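PDB 3EZF: ParA from Salmonella enterica subsp. enterica serovar Newport str. SL317, which probably acts as a P-loop ATPase in plasmid partition and, when bound to ADP, as a DNA-binding transcriptional regulator through a winged helix-turn-helix domain. Local coordinates for residues K65-D70 / Y96-I101. Residues are numbered along the deposited sequence; the frame is centred on the assembly and turned at random.
Sequences KEMEED and YAHRKI. Unlike the reference sequence in segment 65-70: E69 (reference Asp), D70 (reference Gly). With SO4 (sulfate ion), chain H.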
# COMPACT_ATOMS: atom_id res chain seq x y z
N LYS A 65 -23.62 -30.11 33.60
CA LYS A 65 -24.69 -30.64 34.45
C LYS A 65 -25.18 -29.53 35.38
O LYS A 65 -26.35 -29.14 35.36
CB LYS A 65 -24.17 -31.82 35.29
CG LYS A 65 -25.14 -32.30 36.38
CD LYS A 65 -24.43 -33.09 37.49
CE LYS A 65 -24.29 -34.58 37.20
NZ LYS A 65 -23.06 -34.95 36.44
N GLU A 66 -24.27 -29.00 36.18
CA GLU A 66 -24.62 -27.95 37.11
C GLU A 66 -25.30 -26.77 36.42
O GLU A 66 -26.35 -26.32 36.87
CB GLU A 66 -23.36 -27.45 37.84
CG GLU A 66 -22.70 -28.49 38.74
CD GLU A 66 -21.61 -27.90 39.63
OE1 GLU A 66 -21.15 -28.63 40.54
OE2 GLU A 66 -21.22 -26.73 39.41
N MET A 67 -24.71 -26.28 35.33
CA MET A 67 -25.25 -25.13 34.59
C MET A 67 -26.64 -25.33 34.00
O MET A 67 -27.42 -24.38 33.95
CB MET A 67 -24.29 -24.72 33.47
CG MET A 67 -23.14 -23.83 33.92
SD MET A 67 -21.82 -23.75 32.70
CE MET A 67 -22.30 -22.35 31.70
N GLU A 68 -26.94 -26.53 33.53
CA GLU A 68 -28.25 -26.80 32.96
C GLU A 68 -29.24 -27.01 34.09
O GLU A 68 -30.44 -26.81 33.92
CB GLU A 68 -28.23 -28.06 32.09
CG GLU A 68 -27.33 -27.98 30.89
CD GLU A 68 -27.43 -29.24 30.07
OE1 GLU A 68 -27.67 -30.30 30.68
OE2 GLU A 68 -27.27 -29.16 28.83
N GLU A 69 -28.73 -27.41 35.25
CA GLU A 69 -29.55 -27.64 36.41
C GLU A 69 -30.37 -26.37 36.71
O GLU A 69 -31.45 -26.43 37.29
CB GLU A 69 -28.68 -28.14 37.60
CG GLU A 69 -29.26 -29.46 38.22
CD GLU A 69 -28.20 -30.59 38.53
OE1 GLU A 69 -27.31 -30.43 39.42
OE2 GLU A 69 -28.25 -31.65 37.86
N ASP A 70 -29.89 -25.22 36.24
CA ASP A 70 -30.62 -23.98 36.46
C ASP A 70 -30.63 -23.05 35.24
O ASP A 70 -30.27 -21.88 35.32
CB ASP A 70 -30.05 -23.25 37.67
CG ASP A 70 -28.70 -22.64 37.40
OD1 ASP A 70 -27.90 -23.31 36.72
OD2 ASP A 70 -28.45 -21.51 37.88
N TYR A 96 -16.00 -21.49 31.86
CA TYR A 96 -14.82 -20.99 32.57
C TYR A 96 -15.30 -19.98 33.60
O TYR A 96 -14.67 -19.80 34.66
CB TYR A 96 -13.85 -20.28 31.62
CG TYR A 96 -12.85 -21.16 30.92
CD1 TYR A 96 -12.88 -21.33 29.55
CD2 TYR A 96 -11.82 -21.77 31.64
CE1 TYR A 96 -11.92 -22.10 28.90
CE2 TYR A 96 -10.85 -22.55 31.01
CZ TYR A 96 -10.90 -22.71 29.64
OH TYR A 96 -9.95 -23.48 28.99
N ALA A 97 -16.40 -19.31 33.30
CA ALA A 97 -16.94 -18.31 34.20
C ALA A 97 -17.64 -19.01 35.36
O ALA A 97 -17.53 -18.59 36.52
CB ALA A 97 -17.91 -17.39 33.47
N HIS A 98 -18.35 -20.08 35.05
CA HIS A 98 -19.04 -20.83 36.08
C HIS A 98 -17.98 -21.43 37.01
O HIS A 98 -18.15 -21.46 38.22
CB HIS A 98 -19.86 -21.93 35.43
CG HIS A 98 -20.57 -22.79 36.42
ND1 HIS A 98 -20.72 -24.15 36.23
CD2 HIS A 98 -21.15 -22.51 37.60
CE1 HIS A 98 -21.35 -24.66 37.27
NE2 HIS A 98 -21.63 -23.69 38.12
N ARG A 99 -16.87 -21.87 36.43
CA ARG A 99 -15.76 -22.45 37.19
C ARG A 99 -15.00 -21.35 37.93
O ARG A 99 -13.90 -21.58 38.46
CB ARG A 99 -14.81 -23.18 36.23
CG ARG A 99 -14.64 -24.65 36.54
CD ARG A 99 -15.99 -25.28 36.84
NE ARG A 99 -15.90 -26.67 37.28
CZ ARG A 99 -15.03 -27.12 38.18
NH1 ARG A 99 -14.15 -26.29 38.74
NH2 ARG A 99 -15.04 -28.40 38.52
N LYS A 100 -15.59 -20.17 37.96
CA LYS A 100 -15.01 -19.00 38.60
C LYS A 100 -13.54 -18.74 38.29
O LYS A 100 -12.76 -18.41 39.19
CB LYS A 100 -15.22 -19.07 40.12
CG LYS A 100 -16.60 -18.58 40.55
CD LYS A 100 -16.71 -18.38 42.05
CE LYS A 100 -16.84 -19.70 42.80
NZ LYS A 100 -16.99 -19.45 44.28
N ILE A 101 -13.16 -18.89 37.02
CA ILE A 101 -11.78 -18.65 36.59
C ILE A 101 -11.71 -17.21 36.08
O ILE A 101 -12.33 -16.87 35.07
CB ILE A 101 -11.36 -19.60 35.47
CG1 ILE A 101 -11.40 -21.04 35.98
CG2 ILE A 101 -9.97 -19.26 34.98
CD1 ILE A 101 -11.31 -22.07 34.88
S SO4 H . -12.79 -28.98 41.84
O1 SO4 H . -14.16 -29.46 42.07
O2 SO4 H . -12.38 -28.08 42.94
O3 SO4 H . -12.74 -28.25 40.56
O4 SO4 H . -11.86 -30.13 41.78
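H98 reaches from the last turn of helix 89-98 to the flank of helix 57-69 and sets its imidazole against M67 and E66, which meet different parts of the ring. Its CG stands anti to the backbone N (chi1 178°), which carries the ring out toward the other helix. A flat ring suits this place, offering one part to an apolar chain and another to a carboxylate. The M67 chain slides past it in the opposite direction, CG lying 3.4 Å from H98 ND1. Its SD sits 4.5 Å from the H98 ring centroid in an oblique Met-aromatic contact. Methionine suits this buried place: its unbranched, apolar side chain packs on the imidazole and also touches D94, I95 and F74.

E66 crosses the histidine at about a right angle, its carboxylate plane turned 68° from the ring. Long and extended, it brings OE2 to 3.0 Å from H98 CE1 at the partly exposed rim. H98 NE2 is 3.3 Å from E66 OE2, but the geometry there does not make a hydrogen bond. The other oxygen, OE1, is held by Q62.

R99 gives NH1 and NH2 to O3 of a sulfate probably from the crystallisation liquor; R58 binds it too, and two arginines suit such an anion. Two helices of the winged helix-turn-helix domain are thus joined by van der Waals and sulfur-aromatic packing, to which the nearby carboxylate may add electrostatic attraction if H98 is protonated.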